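Local coordinates for WGR domain-containing protein (PDB 2RA8) that is of unknown function but joins an N-terminal WGR domain, a module often linked to nucleic-acid-associated proteins, to a leucine-rich-repeat domain, at residues A[311-316]-A[334-339]; A[258-263]-A[283-288]; A[77-82]-A[108-113]. All coordinates share one frame; numbering follows the deposited sequence.

Contact 1: residues A[311-316]-A[334-339]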
loop_
_atom_site.group_PDB
_atom_site.type_symbol
_atom_site.label_atom_id
_atom_site.label_comp_id
_atom_site.label_asym_id
_atom_site.label_seq_id
_atom_site.Cartn_x
_atom_site.Cartn_y
_atom_site.Cartn_z
ATOM N N PHE A 311 -14.993 -20.308 -1.198
ATOM C CA PHE A 311 -14.180 -19.309 -0.515
ATOM C C PHE A 311 -14.982 -18.440 0.416
ATOM O O PHE A 311 -16.089 -17.996 0.093
ATOM C CB PHE A 311 -13.471 -18.435 -1.580
ATOM C CG PHE A 311 -12.606 -17.325 -1.021
ATOM C CD1 PHE A 311 -11.706 -17.558 0.014
ATOM C CD2 PHE A 311 -12.649 -16.055 -1.591
ATOM C CE1 PHE A 311 -10.858 -16.539 0.467
ATOM C CE2 PHE A 311 -11.807 -15.037 -1.144
ATOM C CZ PHE A 311 -10.913 -15.282 -0.118
ATOM N N ILE A 312 -14.434 -18.219 1.604
ATOM C CA ILE A 312 -15.070 -17.353 2.579
ATOM C C ILE A 312 -14.025 -16.323 2.901
ATOM O O ILE A 312 -13.003 -16.638 3.515
ATOM C CB ILE A 312 -15.470 -18.108 3.857
ATOM C CG1 ILE A 312 -16.469 -19.226 3.518
ATOM C CG2 ILE A 312 -16.093 -17.134 4.849
ATOM C CD1 ILE A 312 -16.972 -19.998 4.747
ATOM N N ASN A 313 -14.259 -15.094 2.453
ATOM C CA ASN A 313 -13.328 -13.999 2.672
ATOM C C ASN A 313 -13.600 -13.268 3.960
ATOM O O ASN A 313 -14.648 -12.647 4.125
ATOM C CB ASN A 313 -13.382 -13.012 1.494
ATOM C CG ASN A 313 -12.328 -11.924 1.594
ATOM O OD1 ASN A 313 -11.249 -12.141 2.144
ATOM N ND2 ASN A 313 -12.629 -10.749 1.044
HETATM N N MSE A 314 -12.647 -13.344 4.885
HETATM C CA MSE A 314 -12.759 -12.674 6.177
HETATM C C MSE A 314 -11.541 -11.807 6.398
HETATM O O MSE A 314 -11.139 -11.540 7.531
HETATM C CB MSE A 314 -12.879 -13.709 7.299
HETATM C CG MSE A 314 -14.128 -14.589 7.184
HETATM SE SE MSE A 314 -14.312 -15.923 8.594
HETATM C CE MSE A 314 -13.464 -17.420 7.730
ATOM N N LYS A 315 -10.946 -11.366 5.293
ATOM C CA LYS A 315 -9.761 -10.516 5.328
ATOM C C LYS A 315 -10.100 -9.244 6.057
ATOM O O LYS A 315 -11.012 -8.524 5.668
ATOM C CB LYS A 315 -9.300 -10.239 3.901
ATOM C CG LYS A 315 -7.933 -9.596 3.770
ATOM C CD LYS A 315 -7.417 -9.785 2.348
ATOM C CE LYS A 315 -6.388 -8.734 1.969
ATOM N NZ LYS A 315 -5.256 -8.691 2.927
ATOM N N TYR A 316 -9.340 -8.968 7.116
ATOM C CA TYR A 316 -9.533 -7.826 8.021
ATOM C C TYR A 316 -10.678 -8.222 8.918
ATOM O O TYR A 316 -11.848 -8.218 8.513
ATOM C CB TYR A 316 -9.862 -6.504 7.303
ATOM C CG TYR A 316 -9.960 -5.332 8.276
ATOM C CD1 TYR A 316 -11.147 -5.073 8.967
ATOM C CD2 TYR A 316 -8.840 -4.554 8.588
ATOM C CE1 TYR A 316 -11.217 -4.084 9.948
ATOM C CE2 TYR A 316 -8.903 -3.556 9.577
ATOM C CZ TYR A 316 -10.095 -3.336 10.249
ATOM O OH TYR A 316 -10.180 -2.381 11.240
ATOM N N LYS A 334 -11.261 -22.949 1.140
ATOM C CA LYS A 334 -10.314 -21.863 1.291
ATOM C C LYS A 334 -10.952 -20.724 2.036
ATOM O O LYS A 334 -12.113 -20.388 1.792
ATOM C CB LYS A 334 -9.861 -21.386 -0.092
ATOM C CG LYS A 334 -8.864 -20.238 -0.085
ATOM C CD LYS A 334 -8.443 -19.874 -1.505
ATOM C CE LYS A 334 -7.381 -18.784 -1.514
ATOM N NZ LYS A 334 -7.859 -17.530 -0.874
ATOM N N ILE A 335 -10.209 -20.136 2.971
ATOM C CA ILE A 335 -10.706 -18.992 3.720
ATOM C C ILE A 335 -9.572 -18.038 3.942
ATOM O O ILE A 335 -8.408 -18.440 3.990
ATOM C CB ILE A 335 -11.297 -19.383 5.105
ATOM C CG1 ILE A 335 -10.213 -20.008 5.987
ATOM C CG2 ILE A 335 -12.471 -20.345 4.921
ATOM C CD1 ILE A 335 -10.634 -20.196 7.439
ATOM N N ASP A 336 -9.897 -16.758 4.056
ATOM C CA ASP A 336 -8.883 -15.753 4.297
ATOM C C ASP A 336 -9.214 -15.064 5.597
ATOM O O ASP A 336 -10.154 -14.268 5.676
ATOM C CB ASP A 336 -8.850 -14.722 3.170
ATOM C CG ASP A 336 -7.637 -13.813 3.258
ATOM O OD1 ASP A 336 -7.201 -13.517 4.392
ATOM O OD2 ASP A 336 -7.131 -13.386 2.194
ATOM N N VAL A 337 -8.447 -15.375 6.634
ATOM C CA VAL A 337 -8.676 -14.768 7.937
ATOM C C VAL A 337 -7.555 -13.822 8.282
ATOM O O VAL A 337 -7.390 -13.439 9.436
ATOM C CB VAL A 337 -8.812 -15.852 9.033
ATOM C CG1 VAL A 337 -10.177 -16.506 8.942
ATOM C CG2 VAL A 337 -7.730 -16.910 8.861
ATOM N N SER A 338 -6.800 -13.421 7.262
ATOM C CA SER A 338 -5.662 -12.519 7.424
ATOM C C SER A 338 -6.055 -11.144 7.884
ATOM O O SER A 338 -7.234 -10.799 7.911
ATOM C CB SER A 338 -4.890 -12.387 6.099
ATOM O OG SER A 338 -5.575 -11.546 5.179
ATOM N N ASP A 339 -5.047 -10.350 8.239
ATOM C CA ASP A 339 -5.234 -8.985 8.709
ATOM C C ASP A 339 -6.110 -8.842 9.920
ATOM O O ASP A 339 -6.861 -7.869 10.046
ATOM C CB ASP A 339 -5.768 -8.101 7.579
ATOM C CG ASP A 339 -4.660 -7.589 6.670
ATOM O OD1 ASP A 339 -3.829 -6.786 7.144
ATOM O OD2 ASP A 339 -4.615 -7.989 5.486
HETATM O O HOH W 1 -9.138 -11.916 0.501
#
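Phe311 and Asp336 lie side by side on one face of a parallel strand pair, pointing the same way, at the C-terminal end of a leucine-rich-repeat sheet; strand 311-313, helix 321-330 and strand 334-336 form a beta-alpha-beta unit. The strand axes run nearly parallel, 4.8 Å apart. Phe311 CG is anti to the backbone N (chi1 179°), and the ring turns an edge to the neighbouring strand, with Lys334 O and Ile335 C near its plane; CE1 lies 3.8 Å from Asp336 CB, and ring and carboxylate planes are turned 49° apart. The Lys334 chain crosses this ring at a slant, its NZ near CE1 and CZ. Asn313 and Asp336 also run side by side, and one water donates to both Asn313 OD1 and Asp336 OD2. The other carboxylate oxygen, Asp336 OD1, accepts two hydrogen bonds from Ser338, one from N nearly along the C-O axis and one from OG (2.7 Å) at the syn lone pair. The bond from Ser338 N closes an Asx turn, which fixes the carboxylate where the strand ends. Asn313 OD1 makes a matching Asx turn to Lys315 N, though this donor stands well above the amide plane.

On the face of Ile312 and Ile335 the packing is apolar. Ile312 CB meets Ile335 CG2 at 3.9 Å, while from the loop that follows the methyl CE of selenomethionine Met314 reaches Val337 CG1 at 3.6 Å and also touches Ile335 CB. Helix 321-330 covers Ile335 and Val337 through Leu327, Lys324 and Gln328. Backbone bonds continue past the strands: Tyr316 N donates to Ser338 O in a nearly straight bond. Beside it the Lys315 chain, bent at its last torsion (chi4 55°), brings NZ to Asp339 OD2 in a 2.7 Å salt bridge.

Contact 2: residues A[258-263]-A[283-288]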
loop_
_atom_site.group_PDB
_atom_site.type_symbol
_atom_site.label_atom_id
_atom_site.label_comp_id
_atom_site.label_asym_id
_atom_site.label_seq_id
_atom_site.Cartn_x
_atom_site.Cartn_y
_atom_site.Cartn_z
ATOM N N GLY A 258 -21.166 -9.978 -1.219
ATOM C CA GLY A 258 -20.452 -9.378 -0.115
ATOM C C GLY A 258 -21.064 -8.103 0.437
ATOM O O GLY A 258 -21.374 -7.158 -0.302
ATOM N N ILE A 259 -21.280 -8.102 1.747
ATOM C CA ILE A 259 -21.783 -6.935 2.458
ATOM C C ILE A 259 -20.634 -6.834 3.422
ATOM O O ILE A 259 -20.523 -7.616 4.367
ATOM C CB ILE A 259 -23.113 -7.215 3.187
ATOM C CG1 ILE A 259 -24.191 -7.635 2.171
ATOM C CG2 ILE A 259 -23.555 -5.971 3.939
ATOM C CD1 ILE A 259 -24.408 -6.639 1.050
ATOM N N VAL A 260 -19.762 -5.872 3.161
ATOM C CA VAL A 260 -18.532 -5.722 3.918
ATOM C C VAL A 260 -18.316 -4.406 4.578
ATOM O O VAL A 260 -19.113 -3.484 4.447
ATOM C CB VAL A 260 -17.331 -5.951 2.971
ATOM C CG1 VAL A 260 -17.450 -7.300 2.289
ATOM C CG2 VAL A 260 -17.283 -4.834 1.918
ATOM N N ASP A 261 -17.209 -4.317 5.305
ATOM C CA ASP A 261 -16.826 -3.079 5.966
ATOM C C ASP A 261 -17.915 -2.498 6.859
ATOM O O ASP A 261 -18.151 -1.287 6.861
ATOM C CB ASP A 261 -16.416 -2.079 4.875
ATOM C CG ASP A 261 -15.773 -0.828 5.435
ATOM O OD1 ASP A 261 -14.797 -0.953 6.211
ATOM O OD2 ASP A 261 -16.248 0.272 5.084
ATOM N N ALA A 262 -18.574 -3.359 7.635
ATOM C CA ALA A 262 -19.646 -2.928 8.538
ATOM C C ALA A 262 -19.292 -3.129 9.996
ATOM O O ALA A 262 -18.551 -4.052 10.337
ATOM C CB ALA A 262 -20.933 -3.700 8.223
ATOM N N GLU A 263 -19.827 -2.269 10.861
ATOM C CA GLU A 263 -19.595 -2.379 12.303
ATOM C C GLU A 263 -20.316 -3.600 12.809
ATOM O O GLU A 263 -19.833 -4.295 13.694
ATOM C CB GLU A 263 -20.120 -1.146 13.035
ATOM C CG GLU A 263 -19.047 -0.123 13.368
ATOM C CD GLU A 263 -19.602 1.102 14.078
ATOM O OE1 GLU A 263 -20.365 0.934 15.057
ATOM O OE2 GLU A 263 -19.265 2.233 13.662
ATOM N N THR A 283 -18.800 -17.825 -3.224
ATOM C CA THR A 283 -18.055 -16.991 -2.282
ATOM C C THR A 283 -18.904 -16.172 -1.336
ATOM O O THR A 283 -19.827 -15.472 -1.748
ATOM C CB THR A 283 -17.112 -16.021 -3.049
ATOM O OG1 THR A 283 -16.266 -16.774 -3.929
ATOM C CG2 THR A 283 -16.236 -15.221 -2.067
HETATM N N MSE A 284 -18.593 -16.275 -0.048
HETATM C CA MSE A 284 -19.275 -15.511 0.988
HETATM C C MSE A 284 -18.231 -14.494 1.390
HETATM O O MSE A 284 -17.163 -14.847 1.873
HETATM C CB MSE A 284 -19.623 -16.403 2.178
HETATM C CG MSE A 284 -20.300 -15.676 3.322
HETATM SE SE MSE A 284 -20.562 -16.830 4.861
HETATM C CE MSE A 284 -19.839 -15.685 6.224
ATOM N N ASP A 285 -18.539 -13.226 1.182
ATOM C CA ASP A 285 -17.609 -12.139 1.458
ATOM C C ASP A 285 -18.067 -11.358 2.662
ATOM O O ASP A 285 -19.069 -10.654 2.605
ATOM C CB ASP A 285 -17.562 -11.220 0.234
ATOM C CG ASP A 285 -16.348 -10.305 0.206
ATOM O OD1 ASP A 285 -15.740 -10.025 1.268
ATOM O OD2 ASP A 285 -16.017 -9.848 -0.907
ATOM N N ILE A 286 -17.338 -11.492 3.765
ATOM C CA ILE A 286 -17.663 -10.799 4.999
ATOM C C ILE A 286 -16.399 -10.203 5.536
ATOM O O ILE A 286 -16.054 -10.377 6.702
ATOM C CB ILE A 286 -18.263 -11.764 6.040
ATOM C CG1 ILE A 286 -17.361 -12.990 6.198
ATOM C CG2 ILE A 286 -19.664 -12.191 5.600
ATOM C CD1 ILE A 286 -17.557 -13.735 7.505
ATOM N N SER A 287 -15.703 -9.481 4.670
ATOM C CA SER A 287 -14.439 -8.846 5.020
ATOM C C SER A 287 -14.550 -7.405 5.434
ATOM O O SER A 287 -15.640 -6.833 5.489
ATOM C CB SER A 287 -13.490 -8.933 3.830
ATOM O OG SER A 287 -14.074 -8.328 2.691
ATOM N N ALA A 288 -13.392 -6.827 5.741
ATOM C CA ALA A 288 -13.249 -5.425 6.119
ATOM C C ALA A 288 -14.061 -4.896 7.269
ATOM O O ALA A 288 -14.087 -3.678 7.482
ATOM C CB ALA A 288 -13.488 -4.548 4.890
#
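Gly258 CA sits 3.4 Å from Asp285 CB, a closeness possible because the glycine has no side chain: a CB there would clash with that of Asp285. Here the packing is tight. Val260 CG1, anti to its own carbonyl carbon (chi1 -55°), lies 3.4 Å from Asp285 OD1 and also meets Ser287 OG, while Val260 CB is 3.2 Å from Ser287 O. The hydroxyl of Ser287 donates to the syn lone pair of Asp285 OD1 at 2.8 Å. That oxygen also accepts from Asn313 ND2, and Asp285 OD2 from Trp256 NE1, so this buried carboxylate is held at both oxygens.

The backbone pairing is looser. Strand axes stand 6.3 Å apart, and the bond from Ile259 N to Asp285 O is long, 3.5 Å, and weak. A straight bond returns further along, where Asp261 N reaches Ser287 O at 173°. Ala288 CB packs against Asp261 CB, whose carboxylate OD1 accepts from Leu355 N. All the touching residues are buried, so the looseness lies in the backbone pairing and not in a solvent-facing side. Gly258 and Asp285 form a parallel bridge within a beta-alpha-beta unit of the leucine-rich-repeat sheet.

Contact 3: residues A[77-82]-A[108-113]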
loop_
_atom_site.group_PDB
_atom_site.type_symbol
_atom_site.label_atom_id
_atom_site.label_comp_id
_atom_site.label_asym_id
_atom_site.label_seq_id
_atom_site.Cartn_x
_atom_site.Cartn_y
_atom_site.Cartn_z
ATOM N N LYS A 77 -2.455 -5.742 -26.733
ATOM C CA LYS A 77 -2.180 -4.357 -26.365
ATOM C C LYS A 77 -2.879 -4.009 -25.085
ATOM O O LYS A 77 -3.809 -4.707 -24.672
ATOM C CB LYS A 77 -2.672 -3.406 -27.466
ATOM C CG LYS A 77 -2.083 -3.675 -28.850
ATOM C CD LYS A 77 -0.623 -3.257 -28.940
ATOM C CE LYS A 77 0.001 -3.779 -30.223
ATOM N NZ LYS A 77 -0.840 -3.442 -31.407
ATOM N N VAL A 78 -2.426 -2.933 -24.439
ATOM C CA VAL A 78 -3.044 -2.464 -23.199
ATOM C C VAL A 78 -4.489 -2.146 -23.522
ATOM O O VAL A 78 -4.767 -1.432 -24.482
ATOM C CB VAL A 78 -2.364 -1.172 -22.675
ATOM C CG1 VAL A 78 -3.099 -0.651 -21.453
ATOM C CG2 VAL A 78 -0.907 -1.451 -22.318
ATOM N N GLU A 79 -5.424 -2.683 -22.747
ATOM C CA GLU A 79 -6.826 -2.396 -23.015
ATOM C C GLU A 79 -7.553 -1.815 -21.829
ATOM O O GLU A 79 -8.783 -1.852 -21.766
ATOM C CB GLU A 79 -7.555 -3.657 -23.517
ATOM C CG GLU A 79 -7.635 -4.767 -22.511
ATOM C CD GLU A 79 -8.418 -5.959 -23.023
ATOM O OE1 GLU A 79 -8.836 -6.785 -22.185
ATOM O OE2 GLU A 79 -8.610 -6.072 -24.256
ATOM N N ALA A 80 -6.789 -1.260 -20.888
ATOM C CA ALA A 80 -7.346 -0.626 -19.702
ATOM C C ALA A 80 -6.561 0.618 -19.443
ATOM O O ALA A 80 -5.346 0.648 -19.653
ATOM C CB ALA A 80 -7.255 -1.564 -18.485
ATOM N N LYS A 81 -7.230 1.667 -18.993
ATOM C CA LYS A 81 -6.510 2.885 -18.716
ATOM C C LYS A 81 -7.209 3.733 -17.700
ATOM O O LYS A 81 -8.426 3.653 -17.531
ATOM C CB LYS A 81 -6.297 3.672 -20.017
ATOM C CG LYS A 81 -5.168 4.695 -19.945
ATOM C CD LYS A 81 -4.917 5.332 -21.303
ATOM C CE LYS A 81 -3.740 6.293 -21.256
ATOM N NZ LYS A 81 -3.492 6.952 -22.575
ATOM N N LYS A 82 -6.423 4.542 -17.002
ATOM C CA LYS A 82 -6.936 5.447 -15.987
ATOM C C LYS A 82 -6.724 6.873 -16.437
ATOM O O LYS A 82 -5.627 7.241 -16.854
ATOM C CB LYS A 82 -6.198 5.224 -14.664
ATOM C CG LYS A 82 -6.608 6.174 -13.552
ATOM C CD LYS A 82 -5.885 5.826 -12.265
ATOM C CE LYS A 82 -6.268 6.765 -11.126
ATOM N NZ LYS A 82 -5.670 6.275 -9.862
ATOM N N SER A 108 -9.658 1.643 -28.538
ATOM C CA SER A 108 -9.088 0.319 -28.305
ATOM C C SER A 108 -9.184 -0.179 -26.884
ATOM O O SER A 108 -8.934 -1.355 -26.627
ATOM C CB SER A 108 -7.617 0.294 -28.732
ATOM O OG SER A 108 -6.849 1.209 -27.969
ATOM N N LEU A 109 -9.540 0.698 -25.949
ATOM C CA LEU A 109 -9.646 0.279 -24.555
ATOM C C LEU A 109 -10.932 -0.434 -24.264
ATOM O O LEU A 109 -11.983 -0.069 -24.786
ATOM C CB LEU A 109 -9.553 1.470 -23.619
ATOM C CG LEU A 109 -8.249 2.263 -23.651
ATOM C CD1 LEU A 109 -8.376 3.423 -22.677
ATOM C CD2 LEU A 109 -7.069 1.372 -23.283
ATOM N N LYS A 110 -10.858 -1.448 -23.407
ATOM C CA LYS A 110 -12.036 -2.208 -23.030
ATOM C C LYS A 110 -12.480 -1.780 -21.650
ATOM O O LYS A 110 -13.661 -1.900 -21.300
ATOM C CB LYS A 110 -11.721 -3.698 -23.028
ATOM C CG LYS A 110 -12.887 -4.566 -23.424
ATOM C CD LYS A 110 -13.044 -4.610 -24.933
ATOM C CE LYS A 110 -12.023 -5.549 -25.554
ATOM N NZ LYS A 110 -12.164 -5.605 -27.032
ATOM N N GLN A 111 -11.535 -1.279 -20.854
ATOM C CA GLN A 111 -11.844 -0.822 -19.505
ATOM C C GLN A 111 -11.324 0.560 -19.277
ATOM O O GLN A 111 -10.252 0.918 -19.773
ATOM C CB GLN A 111 -11.240 -1.760 -18.443
ATOM C CG GLN A 111 -11.936 -3.103 -18.348
ATOM C CD GLN A 111 -11.429 -4.111 -19.357
ATOM O OE1 GLN A 111 -12.154 -5.027 -19.756
ATOM N NE2 GLN A 111 -10.170 -3.965 -19.760
ATOM N N ILE A 112 -12.085 1.350 -18.524
ATOM C CA ILE A 112 -11.698 2.710 -18.215
ATOM C C ILE A 112 -11.909 3.030 -16.752
ATOM O O ILE A 112 -12.896 2.609 -16.142
ATOM C CB ILE A 112 -12.468 3.732 -19.118
ATOM C CG1 ILE A 112 -11.979 5.152 -18.822
ATOM C CG2 ILE A 112 -13.980 3.626 -18.897
ATOM C CD1 ILE A 112 -12.434 6.190 -19.847
ATOM N N THR A 113 -10.952 3.755 -16.181
ATOM C CA THR A 113 -10.990 4.175 -14.786
ATOM C C THR A 113 -10.997 5.702 -14.770
ATOM O O THR A 113 -10.189 6.331 -15.452
ATOM C CB THR A 113 -9.748 3.660 -14.004
ATOM O OG1 THR A 113 -9.807 2.233 -13.887
ATOM C CG2 THR A 113 -9.685 4.276 -12.620
HETATM O O HOH W 2 -11.368 -7.107 -21.691
HETATM O O HOH W 3 -8.896 1.119 -16.208
#
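Glu79 O accepts two backbone donors across the contact, Lys110 N at 2.7 Å and Gln111 N at 3.0 Å. The Gln111 donor lies in the carbonyl plane and the Lys110 donor is tilted 27° from it, so one oxygen grips both residues as segment 108-113 enters its strand. Onward the pairing alternates: Lys81 N gives to Gln111 O from above that carbonyl's plane, and Lys81 O accepts from Thr113 N at 2.9 Å. Lys81 O has a further donor in a water, which in turn accepts from Thr113 OG1.

A second water bridges the side chains of Glu79, just before its strand, and Gln111, at the start of the other, donating to Glu79 OE1 (2.6 Å) and Gln111 OE1. Their carboxylate and amide planes are turned 60° apart. Glu79 OE2 lies near Lys110 NZ, but at 4.5 Å the opposite charges stop short of a salt bridge. Lys81 NZ and Lys82 NZ form salt bridges outside the two segments, with Asp103 and Asp148.

Apolar contacts fill in between these bonds. Leu109 CD1 lies unusually close to Lys81 CB, 3.4 Å, and CD2 packs on the face of the Glu79-Ala80 peptide, near Glu79 C and Ala80 N. On the face that carries Ala80 and Gln111, Lys82 CG meets Thr113 CG2. Gln13 of strand 13-21, in the antiparallel sheet of the WGR domain, touches Val78, Glu79 and Ala80, so the two domains meet here. In-register parallel strands, their axes 12° apart, make this the first pair of the leucine-rich-repeat sheet.

From the N terminus, the chain leaves the antiparallel WGR sheet and reaches contact 3, which closes a loop of 25 residues and opens the long parallel sheet with strands 80-83 and 111-114. Contact 2 follows far along the chain, closing 19 residues that include helix 265-274, and contact 1 closes 17 that include helix 321-330 at the last strand. The three are in series; none nests or crosses. Contacts 1 and 2 meet directly, with centres 10 Å apart, because strands 283-285 and 311-313 are neighbours. Contact 3 lies on the opposite side of the chain's centre, its nearest atoms about 19 Å from either.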